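Local structure of short-chain dehydrogenase/reductase SDR (Burkholderia phymatum, 5IG2) at residues L41-V46 with D56-A61; D114-F119 with E212-E217; H180-A185 with V189-L194. The protein binds NAD and probably acts as an oxidoreductase on the CH-OH group of its substrate. All coordinates share one frame; numbering follows the deposited sequence.

Contact 1: L41-V46 with D56-A61; sequences LVLADV and DTLRAA. With NAD (nicotinamide-adenine-dinucleotide), chain F.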
loop_
_atom_site.group_PDB
_atom_site.type_symbol
_atom_site.label_atom_id
_atom_site.label_comp_id
_atom_site.label_asym_id
_atom_site.label_seq_id
_atom_site.Cartn_x
_atom_site.Cartn_y
_atom_site.Cartn_z
ATOM N N LEU B 41 -50.622 3.535 -0.616
ATOM C CA LEU B 41 -50.396 2.516 -1.640
ATOM C C LEU B 41 -51.132 1.227 -1.312
ATOM O O LEU B 41 -51.021 0.712 -0.193
ATOM C CB LEU B 41 -48.905 2.205 -1.811
ATOM C CG LEU B 41 -48.022 3.397 -2.176
ATOM C CD1 LEU B 41 -46.565 2.975 -2.200
ATOM C CD2 LEU B 41 -48.449 3.999 -3.521
ATOM N N VAL B 42 -51.862 0.707 -2.302
ATOM C CA VAL B 42 -52.443 -0.634 -2.269
ATOM C C VAL B 42 -51.784 -1.421 -3.395
ATOM O O VAL B 42 -52.060 -1.174 -4.575
ATOM C CB VAL B 42 -53.971 -0.604 -2.418
ATOM C CG1 VAL B 42 -54.552 -2.014 -2.369
ATOM C CG2 VAL B 42 -54.588 0.279 -1.330
ATOM N N LEU B 43 -50.894 -2.347 -3.047
ATOM C CA LEU B 43 -50.054 -3.030 -4.025
ATOM C C LEU B 43 -50.508 -4.475 -4.187
ATOM O O LEU B 43 -50.726 -5.177 -3.196
ATOM C CB LEU B 43 -48.585 -2.970 -3.606
ATOM C CG LEU B 43 -48.039 -1.561 -3.325
ATOM C CD1 LEU B 43 -46.540 -1.593 -3.065
ATOM C CD2 LEU B 43 -48.360 -0.612 -4.471
ATOM N N ALA B 44 -50.642 -4.916 -5.439
ATOM C CA ALA B 44 -51.213 -6.218 -5.756
ATOM C C ALA B 44 -50.318 -6.976 -6.727
ATOM O O ALA B 44 -49.772 -6.396 -7.670
ATOM C CB ALA B 44 -52.616 -6.074 -6.358
ATOM N N ASP B 45 -50.197 -8.280 -6.507
ATOM C CA ASP B 45 -49.383 -9.138 -7.354
ATOM C C ASP B 45 -49.697 -10.581 -6.984
ATOM O O ASP B 45 -50.164 -10.855 -5.880
ATOM C CB ASP B 45 -47.883 -8.840 -7.179
ATOM C CG ASP B 45 -47.064 -9.148 -8.438
ATOM O OD1 ASP B 45 -47.032 -10.328 -8.861
ATOM O OD2 ASP B 45 -46.436 -8.209 -8.994
ATOM N N VAL B 46 -49.472 -11.489 -7.926
ATOM C CA VAL B 46 -49.613 -12.913 -7.634
ATOM C C VAL B 46 -48.301 -13.515 -7.131
ATOM O O VAL B 46 -48.304 -14.618 -6.561
ATOM C CB VAL B 46 -50.134 -13.642 -8.884
ATOM C CG1 VAL B 46 -49.038 -13.749 -9.943
ATOM C CG2 VAL B 46 -50.713 -14.988 -8.510
ATOM N N ASP B 56 -42.434 -4.266 2.077
ATOM C CA ASP B 56 -41.562 -4.120 3.237
ATOM C C ASP B 56 -40.627 -2.926 3.074
ATOM O O ASP B 56 -40.529 -2.067 3.960
ATOM C CB ASP B 56 -40.766 -5.411 3.439
ATOM C CG ASP B 56 -39.969 -5.411 4.727
ATOM O OD1 ASP B 56 -38.904 -4.761 4.777
ATOM O OD2 ASP B 56 -40.402 -6.077 5.693
ATOM N N THR B 57 -39.951 -2.844 1.925
ATOM C CA THR B 57 -38.978 -1.785 1.694
ATOM C C THR B 57 -39.643 -0.412 1.630
ATOM O O THR B 57 -39.142 0.554 2.219
ATOM C CB THR B 57 -38.207 -2.093 0.415
ATOM O OG1 THR B 57 -37.396 -3.246 0.653
ATOM C CG2 THR B 57 -37.299 -0.928 0.022
ATOM N N LEU B 58 -40.779 -0.309 0.937
ATOM C CA LEU B 58 -41.509 0.957 0.902
ATOM C C LEU B 58 -41.970 1.379 2.293
ATOM O O LEU B 58 -41.836 2.548 2.672
ATOM C CB LEU B 58 -42.698 0.839 -0.044
ATOM C CG LEU B 58 -42.318 0.783 -1.526
ATOM C CD1 LEU B 58 -43.544 0.498 -2.367
ATOM C CD2 LEU B 58 -41.638 2.081 -1.985
ATOM N N ARG B 59 -42.521 0.445 3.067
ATOM C CA ARG B 59 -42.964 0.781 4.413
ATOM C C ARG B 59 -41.794 1.230 5.286
ATOM O O ARG B 59 -41.912 2.197 6.051
ATOM C CB ARG B 59 -43.672 -0.423 5.019
ATOM C CG ARG B 59 -44.191 -0.210 6.422
ATOM C CD ARG B 59 -44.923 -1.468 6.874
ATOM N NE ARG B 59 -46.131 -1.675 6.083
ATOM C CZ ARG B 59 -46.595 -2.864 5.713
ATOM N NH1 ARG B 59 -45.940 -3.974 6.049
ATOM N NH2 ARG B 59 -47.715 -2.944 5.003
ATOM N N ALA B 60 -40.652 0.544 5.181
ATOM C CA ALA B 60 -39.482 0.920 5.972
ATOM C C ALA B 60 -38.998 2.324 5.624
ATOM O O ALA B 60 -38.458 3.023 6.485
ATOM C CB ALA B 60 -38.356 -0.098 5.767
ATOM N N ALA B 61 -39.183 2.754 4.376
ATOM C CA ALA B 61 -38.855 4.120 3.992
ATOM C C ALA B 61 -39.975 5.109 4.298
ATOM O O ALA B 61 -39.857 6.283 3.930
ATOM C CB ALA B 61 -38.511 4.187 2.506
HETATM P PA NAD F . -42.567 -7.698 -14.615
HETATM O O1A NAD F . -42.503 -9.162 -14.809
HETATM O O2A NAD F . -41.293 -7.103 -13.996
HETATM O O5B NAD F . -43.821 -7.225 -13.756
HETATM C C5B NAD F . -45.142 -7.723 -14.039
HETATM C C4B NAD F . -45.702 -8.240 -12.743
HETATM O O4B NAD F . -47.046 -8.723 -12.964
HETATM C C3B NAD F . -44.919 -9.394 -12.092
HETATM O O3B NAD F . -44.538 -9.078 -10.758
HETATM C C2B NAD F . -45.914 -10.565 -12.113
HETATM O O2B NAD F . -45.800 -11.399 -10.966
HETATM C C1B NAD F . -47.244 -9.825 -12.106
HETATM N N9A NAD F . -48.371 -10.610 -12.591
HETATM C C8A NAD F . -48.387 -11.486 -13.645
HETATM N N7A NAD F . -49.514 -12.142 -13.778
HETATM C C5A NAD F . -50.299 -11.659 -12.742
HETATM C C6A NAD F . -51.608 -11.962 -12.325
HETATM N N6A NAD F . -52.356 -12.926 -12.869
HETATM N N1A NAD F . -52.110 -11.268 -11.279
HETATM C C2A NAD F . -51.338 -10.349 -10.687
HETATM N N3A NAD F . -50.080 -9.996 -10.974
HETATM C C4A NAD F . -49.614 -10.698 -12.015
HETATM O O3 NAD F . -42.837 -6.987 -16.010
HETATM P PN NAD F . -43.181 -5.473 -16.390
HETATM O O1N NAD F . -42.983 -4.593 -15.211
HETATM O O2N NAD F . -42.449 -5.175 -17.642
HETATM O O5D NAD F . -44.730 -5.636 -16.718
HETATM C C5D NAD F . -45.676 -4.584 -16.431
HETATM C C4D NAD F . -46.476 -4.318 -17.682
HETATM O O4D NAD F . -45.660 -3.642 -18.668
HETATM C C3D NAD F . -47.048 -5.560 -18.379
HETATM O O3D NAD F . -48.395 -5.313 -18.761
HETATM C C2D NAD F . -46.171 -5.684 -19.627
HETATM O O2D NAD F . -46.872 -6.347 -20.672
HETATM C C1D NAD F . -45.937 -4.210 -19.917
HETATM N N1N NAD F . -44.780 -3.865 -20.876
HETATM C C2N NAD F . -43.529 -4.230 -20.540
HETATM C C3N NAD F . -42.467 -3.898 -21.361
HETATM C C7N NAD F . -41.036 -4.128 -20.986
HETATM O O7N NAD F . -40.168 -4.123 -21.874
HETATM N N7N NAD F . -40.764 -4.444 -19.731
HETATM C C4N NAD F . -42.723 -3.177 -22.521
HETATM C C5N NAD F . -44.019 -2.800 -22.831
HETATM C C6N NAD F . -45.044 -3.161 -21.994
#
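Leu41 and Leu43 meet Leu58 in a small, buried apolar contact between a strand and the helix that follows it. It belongs to the Rossmann fold of the short-chain dehydrogenases, in the beta-alpha-beta unit of strand 40-45, helix 48-60 and strand 65-69. Leu41 and Leu43 lie two residues apart on the strand, so both side chains are on the face turned to the helix. They share one torsion, CG anti to the carbonyl carbon (chi1 -58° and -54°), which sends both CD1 methyls the same way, toward a single methyl of the helix. Leu58 CD1 is 3.9 Å from Leu41 CD1 and 3.7 Å from Leu43 CD1. Leu58 lies across Leu41 at about a right angle and more obliquely across Leu43. Helix 25-36 closes the same cluster, with Ala31 touching both Leu43 and Leu58.

Beyond the leucines the chain runs to the coenzyme. Asp45, further along, takes both hydroxyls of the adenosine ribose. NAD O2B donates to Asp45 OD1 and NAD O3B to Asp45 OD2, each at 2.7 Å. The carboxylate is also fixed by backbone N-H groups, Asp47 N on OD1 and Gly23 N on OD2. Each oxygen therefore has two bonds. An acid at this place is characteristic of NAD-binding Rossmann folds, and its charge would probably disfavour the 2'-phosphate of NADP. Val46 follows and packs on the adenine. Its CG1 methyl lies 3.7 Å from both C4A and C5A of the NAD adenine.

Contact 2: D114-F119 with E212-E217; sequences DWAWVF and EALRNE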
loop_
_atom_site.group_PDB
_atom_site.type_symbol
_atom_site.label_atom_id
_atom_site.label_comp_id
_atom_site.label_asym_id
_atom_site.label_seq_id
_atom_site.Cartn_x
_atom_site.Cartn_y
_atom_site.Cartn_z
ATOM N N ASP B 114 -51.951 -21.042 -23.835
ATOM C CA ASP B 114 -51.190 -19.805 -23.998
ATOM C C ASP B 114 -52.125 -18.620 -24.208
ATOM O O ASP B 114 -51.947 -17.553 -23.604
ATOM C CB ASP B 114 -50.218 -19.910 -25.176
ATOM C CG ASP B 114 -49.086 -20.900 -24.940
ATOM O OD1 ASP B 114 -48.734 -21.177 -23.771
ATOM O OD2 ASP B 114 -48.550 -21.406 -25.954
ATOM N N TRP B 115 -53.116 -18.786 -25.089
ATOM C CA TRP B 115 -54.093 -17.727 -25.322
ATOM C C TRP B 115 -54.857 -17.394 -24.045
ATOM O O TRP B 115 -55.025 -16.221 -23.698
ATOM C CB TRP B 115 -55.072 -18.141 -26.423
ATOM C CG TRP B 115 -54.507 -18.163 -27.811
ATOM C CD1 TRP B 115 -53.950 -19.232 -28.455
ATOM C CD2 TRP B 115 -54.483 -17.076 -28.746
ATOM N NE1 TRP B 115 -53.555 -18.869 -29.721
ATOM C CE2 TRP B 115 -53.874 -17.553 -29.927
ATOM C CE3 TRP B 115 -54.908 -15.747 -28.696
ATOM C CZ2 TRP B 115 -53.682 -16.745 -31.053
ATOM C CZ3 TRP B 115 -54.713 -14.945 -29.815
ATOM C CH2 TRP B 115 -54.105 -15.445 -30.975
ATOM N N ALA B 116 -55.356 -18.419 -23.347
ATOM C CA ALA B 116 -56.116 -18.181 -22.123
ATOM C C ALA B 116 -55.274 -17.470 -21.067
ATOM O O ALA B 116 -55.776 -16.604 -20.337
ATOM C CB ALA B 116 -56.645 -19.506 -21.575
ATOM N N TRP B 117 -54.000 -17.840 -20.949
ATOM C CA TRP B 117 -53.142 -17.238 -19.936
ATOM C C TRP B 117 -52.914 -15.759 -20.227
ATOM O O TRP B 117 -53.187 -14.894 -19.384
ATOM C CB TRP B 117 -51.810 -17.983 -19.878
ATOM C CG TRP B 117 -50.807 -17.395 -18.905
ATOM C CD1 TRP B 117 -51.061 -16.908 -17.654
ATOM C CD2 TRP B 117 -49.397 -17.232 -19.123
ATOM N NE1 TRP B 117 -49.890 -16.467 -17.073
ATOM C CE2 TRP B 117 -48.856 -16.651 -17.956
ATOM C CE3 TRP B 117 -48.539 -17.525 -20.193
ATOM C CZ2 TRP B 117 -47.488 -16.362 -17.823
ATOM C CZ3 TRP B 117 -47.178 -17.227 -20.066
ATOM C CH2 TRP B 117 -46.668 -16.651 -18.886
ATOM N N VAL B 118 -52.418 -15.453 -21.430
ATOM C CA VAL B 118 -52.062 -14.075 -21.765
ATOM C C VAL B 118 -53.296 -13.190 -21.763
ATOM O O VAL B 118 -53.272 -12.069 -21.243
ATOM C CB VAL B 118 -51.338 -14.018 -23.124
ATOM C CG1 VAL B 118 -50.968 -12.573 -23.478
ATOM C CG2 VAL B 118 -50.105 -14.907 -23.103
ATOM N N PHE B 119 -54.394 -13.669 -22.343
ATOM C CA PHE B 119 -55.572 -12.815 -22.391
ATOM C C PHE B 119 -56.217 -12.682 -21.020
ATOM O O PHE B 119 -56.796 -11.632 -20.707
ATOM C CB PHE B 119 -56.559 -13.330 -23.440
ATOM C CG PHE B 119 -56.334 -12.717 -24.800
ATOM C CD1 PHE B 119 -55.259 -13.112 -25.577
ATOM C CD2 PHE B 119 -57.161 -11.708 -25.270
ATOM C CE1 PHE B 119 -55.021 -12.532 -26.823
ATOM C CE2 PHE B 119 -56.939 -11.124 -26.510
ATOM C CZ PHE B 119 -55.868 -11.538 -27.290
ATOM N N GLU B 212 -50.530 -23.285 -12.739
ATOM C CA GLU B 212 -50.282 -24.686 -13.064
ATOM C C GLU B 212 -51.332 -25.223 -14.026
ATOM O O GLU B 212 -51.019 -26.025 -14.916
ATOM C CB GLU B 212 -50.235 -25.521 -11.783
ATOM C CG GLU B 212 -50.127 -27.035 -11.997
ATOM C CD GLU B 212 -48.725 -27.507 -12.396
ATOM O OE1 GLU B 212 -48.585 -28.694 -12.782
ATOM O OE2 GLU B 212 -47.768 -26.702 -12.319
ATOM N N ALA B 213 -52.579 -24.772 -13.886
ATOM C CA ALA B 213 -53.642 -25.289 -14.737
ATOM C C ALA B 213 -53.457 -24.913 -16.204
ATOM O O ALA B 213 -54.024 -25.576 -17.074
ATOM C CB ALA B 213 -54.996 -24.793 -14.235
ATOM N N LEU B 214 -52.674 -23.880 -16.504
ATOM C CA LEU B 214 -52.453 -23.469 -17.881
ATOM C C LEU B 214 -51.079 -23.869 -18.407
ATOM O O LEU B 214 -50.659 -23.363 -19.452
ATOM C CB LEU B 214 -52.657 -21.961 -18.007
ATOM C CG LEU B 214 -54.095 -21.537 -17.692
ATOM C CD1 LEU B 214 -54.254 -20.011 -17.622
ATOM C CD2 LEU B 214 -55.035 -22.141 -18.721
ATOM N N ARG B 215 -50.374 -24.767 -17.722
ATOM C CA ARG B 215 -49.085 -25.220 -18.217
ATOM C C ARG B 215 -49.241 -26.017 -19.509
ATOM O O ARG B 215 -50.297 -26.593 -19.804
ATOM C CB ARG B 215 -48.375 -26.081 -17.183
ATOM C CG ARG B 215 -48.024 -25.339 -15.928
ATOM C CD ARG B 215 -46.695 -25.802 -15.373
ATOM N NE ARG B 215 -46.585 -25.501 -13.950
ATOM C CZ ARG B 215 -46.339 -24.293 -13.451
ATOM N NH1 ARG B 215 -46.262 -24.131 -12.136
ATOM N NH2 ARG B 215 -46.172 -23.249 -14.261
ATOM N N ASN B 216 -48.160 -26.042 -20.286
ATOM C CA ASN B 216 -48.092 -26.789 -21.536
ATOM C C ASN B 216 -47.365 -28.102 -21.290
ATOM O O ASN B 216 -46.229 -28.103 -20.801
ATOM C CB ASN B 216 -47.371 -25.982 -22.613
ATOM C CG ASN B 216 -48.124 -24.728 -23.000
ATOM O OD1 ASN B 216 -49.336 -24.772 -23.222
ATOM N ND2 ASN B 216 -47.415 -23.598 -23.072
ATOM N N GLU B 217 -48.013 -29.217 -21.625
ATOM C CA GLU B 217 -47.318 -30.496 -21.545
ATOM C C GLU B 217 -46.235 -30.598 -22.612
ATOM O O GLU B 217 -45.184 -31.202 -22.371
ATOM C CB GLU B 217 -48.315 -31.653 -21.668
#
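Leu214, Asp114 and Asn216 carry this contact between the start of helix 112-140 and the segment after strand 189-194. In the short-chain dehydrogenase fold this segment, which precedes helix 222-236, corresponds to the region that commonly lies over the active site. Leu214 is the apolar centre. Its side chain points at the helix and straddles two successive residues. Leu214 CD1 lies 3.8 Å from Trp117 CA and 3.9 Å from Trp117 CB. The other methyl, Leu214 CD2, is 4.2 Å from Ala116 CB. Trp117 offers mainly its CA and CB here. Its CG is anti to the backbone N (chi1 177°), which leads the indole away from Leu214, to Pro211, Arg210 and Val101. The Trp117 side chain comes within about 5 Å of the bound NAD at the nearest atoms.

Asp114 is buried, in the first turn of the helix, and has several partners. Its OD2 accepts a bond from Ser111 N, just ahead of the helix. Its OD1 forms a salt bridge with Arg210 NH2 and also takes the amide of Asn216. Arg210 further bonds Leu214 O through NH1, so one guanidinium ties both sides together. The positive charge of Arg210 probably steadies the buried carboxylate. Asn216 is held at both ends of its amide, since its OD1 is hydrogen-bonded to Ser111 OG. Its amide plane stands 89° from the carboxylate plane. Asn216 ND2 donates to the syn side of Asp114 OD1 at 2.8 Å, with a practically straight N-H...O angle of 179°.

Contact 3: H180-A185 with V189-L194; sequences HDLRNA and VGCSLL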
loop_
_atom_site.group_PDB
_atom_site.type_symbol
_atom_site.label_atom_id
_atom_site.label_comp_id
_atom_site.label_asym_id
_atom_site.label_seq_id
_atom_site.Cartn_x
_atom_site.Cartn_y
_atom_site.Cartn_z
ATOM N N HIS B 180 -63.498 7.972 -24.115
ATOM C CA HIS B 180 -64.720 8.609 -24.596
ATOM C C HIS B 180 -65.900 8.330 -23.675
ATOM O O HIS B 180 -66.760 9.199 -23.479
ATOM C CB HIS B 180 -65.034 8.134 -26.010
ATOM C CG HIS B 180 -64.028 8.570 -27.026
ATOM N ND1 HIS B 180 -63.732 9.898 -27.257
ATOM C CD2 HIS B 180 -63.258 7.855 -27.881
ATOM C CE1 HIS B 180 -62.823 9.983 -28.211
ATOM N NE2 HIS B 180 -62.517 8.759 -28.606
ATOM N N ASP B 181 -65.980 7.114 -23.128
ATOM C CA ASP B 181 -67.106 6.773 -22.263
ATOM C C ASP B 181 -67.097 7.618 -21.000
ATOM O O ASP B 181 -68.151 8.073 -20.537
ATOM C CB ASP B 181 -67.070 5.290 -21.891
ATOM C CG ASP B 181 -67.346 4.374 -23.064
ATOM O OD1 ASP B 181 -67.694 4.862 -24.167
ATOM O OD2 ASP B 181 -67.244 3.146 -22.861
ATOM N N LEU B 182 -65.916 7.821 -20.412
ATOM C CA LEU B 182 -65.840 8.614 -19.191
ATOM C C LEU B 182 -66.238 10.057 -19.466
ATOM O O LEU B 182 -66.887 10.702 -18.634
ATOM C CB LEU B 182 -64.433 8.523 -18.592
ATOM C CG LEU B 182 -64.038 7.186 -17.938
ATOM C CD1 LEU B 182 -62.533 7.126 -17.649
ATOM C CD2 LEU B 182 -64.829 6.935 -16.647
ATOM N N ARG B 183 -65.896 10.573 -20.646
ATOM C CA ARG B 183 -66.325 11.928 -20.977
ATOM C C ARG B 183 -67.829 11.990 -21.222
ATOM O O ARG B 183 -68.479 12.979 -20.855
ATOM C CB ARG B 183 -65.542 12.441 -22.182
ATOM C CG ARG B 183 -64.128 12.855 -21.813
ATOM C CD ARG B 183 -63.234 12.944 -23.015
ATOM N NE ARG B 183 -63.569 14.070 -23.874
ATOM C CZ ARG B 183 -63.166 15.316 -23.651
ATOM N NH1 ARG B 183 -62.421 15.590 -22.584
ATOM N NH2 ARG B 183 -63.512 16.285 -24.491
ATOM N N ASN B 184 -68.402 10.943 -21.829
ATOM C CA ASN B 184 -69.840 10.941 -22.089
ATOM C C ASN B 184 -70.637 10.790 -20.798
ATOM O O ASN B 184 -71.670 11.444 -20.624
ATOM C CB ASN B 184 -70.199 9.829 -23.076
ATOM C CG ASN B 184 -69.840 10.182 -24.502
ATOM O OD1 ASN B 184 -69.618 11.353 -24.821
ATOM N ND2 ASN B 184 -69.781 9.173 -25.375
ATOM N N ALA B 185 -70.183 9.928 -19.885
ATOM C CA ALA B 185 -70.844 9.825 -18.587
ATOM C C ALA B 185 -70.682 11.104 -17.771
ATOM O O ALA B 185 -71.544 11.422 -16.943
ATOM C CB ALA B 185 -70.294 8.629 -17.807
ATOM N N VAL B 189 -63.399 11.569 -13.428
ATOM C CA VAL B 189 -62.559 10.392 -13.608
ATOM C C VAL B 189 -62.043 10.391 -15.041
ATOM O O VAL B 189 -62.817 10.566 -15.990
ATOM C CB VAL B 189 -63.338 9.101 -13.292
ATOM C CG1 VAL B 189 -62.431 7.900 -13.362
ATOM C CG2 VAL B 189 -63.992 9.185 -11.914
ATOM N N GLY B 190 -60.734 10.206 -15.199
ATOM C CA GLY B 190 -60.113 10.176 -16.512
ATOM C C GLY B 190 -59.262 8.937 -16.698
ATOM O O GLY B 190 -59.256 8.064 -15.826
ATOM N N CYS B 191 -58.543 8.829 -17.815
ATOM C CA CYS B 191 -57.716 7.646 -18.000
ATOM C C CYS B 191 -56.561 7.947 -18.951
ATOM O O CYS B 191 -56.584 8.931 -19.696
ATOM C CB CYS B 191 -58.557 6.466 -18.494
ATOM S SG CYS B 191 -59.247 6.659 -20.149
ATOM N N SER B 192 -55.538 7.092 -18.896
ATOM C CA SER B 192 -54.366 7.209 -19.752
ATOM C C SER B 192 -53.931 5.825 -20.215
ATOM O O SER B 192 -54.245 4.804 -19.596
ATOM C CB SER B 192 -53.183 7.889 -19.048
ATOM O OG SER B 192 -53.498 9.212 -18.627
ATOM N N LEU B 193 -53.161 5.813 -21.296
ATOM C CA LEU B 193 -52.741 4.590 -21.962
ATOM C C LEU B 193 -51.221 4.613 -22.069
ATOM O O LEU B 193 -50.664 5.447 -22.790
ATOM C CB LEU B 193 -53.396 4.485 -23.344
ATOM C CG LEU B 193 -52.989 3.313 -24.254
ATOM C CD1 LEU B 193 -53.353 1.969 -23.617
ATOM C CD2 LEU B 193 -53.608 3.468 -25.646
ATOM N N LEU B 194 -50.556 3.683 -21.382
ATOM C CA LEU B 194 -49.095 3.632 -21.328
ATOM C C LEU B 194 -48.563 2.610 -22.336
ATOM O O LEU B 194 -48.902 1.423 -22.257
ATOM C CB LEU B 194 -48.634 3.287 -19.913
ATOM C CG LEU B 194 -47.138 3.084 -19.695
ATOM C CD1 LEU B 194 -46.378 4.366 -20.006
ATOM C CD2 LEU B 194 -46.884 2.649 -18.264
#
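Leu182 meets Val189, Gly190 and Cys191, where the last turns of helix 162-185 lie beside the strand that follows. Ahead of it, His180 points away from the strand and packs on Pro283 of a neighbouring subunit. Asp181 also serves that interface: its OD1 accepts from Ser160 N and its OD2 from Leu107 N, both of that subunit. Within 180-185, Leu182 is the residue that reaches the strand; Leu178 and Tyr179 of the same helix also touch Cys191. Its CG is anti to the carbonyl carbon (chi1 -72°), and the branch spreads along the strand. Leu182 CB is 3.7 Å from Val189 O, and Leu182 CD2 is 4.2 Å from Val189 CG1. The other methyl, Leu182 CD1, lies over the backbone of Gly190, 3.9 Å from its C atom. It then touches Cys191, 4.1 Å from CB and 4.2 Å from SG.

This is the return step of a beta-alpha-beta crossover, strand 144-149, helix 162-185, strand 189-194, in the Rossmann fold. The axes of helix segment 180-185 and strand 189-194 run nearly antiparallel, at 168°, and approach to 8.1 Å. The backbones come nearest at Leu182 CA and Gly190 CA, 6.5 Å apart. Leu182 also touches Trp108 of that neighbouring subunit. Ala185 packs on its Phe106, while Ala185 N bonds back to Asp181 O at 2.8 Å.

Overall arrangement
The three contacts are spread round one Rossmann-type domain. Their centres lie 27 to 31 Å apart and none touches another. Contacts 1 and 3 both pack a helix on the same parallel sheet, through strands 40-45 and 189-194. These two strands have 16-20, 94-97 and 144-149 between them. Contact 1 closes before the other two open. Contact 3 is nested within the chain loop closed by contact 2. Contact 1 reaches the adenosine end of NAD through Asp45, and contact 2 comes near the coenzyme through Trp117. Contact 3 lies away from the coenzyme site. Residues of contacts 2 and 3 both touch the same neighbouring subunit, which links these parts of the fold to the assembly.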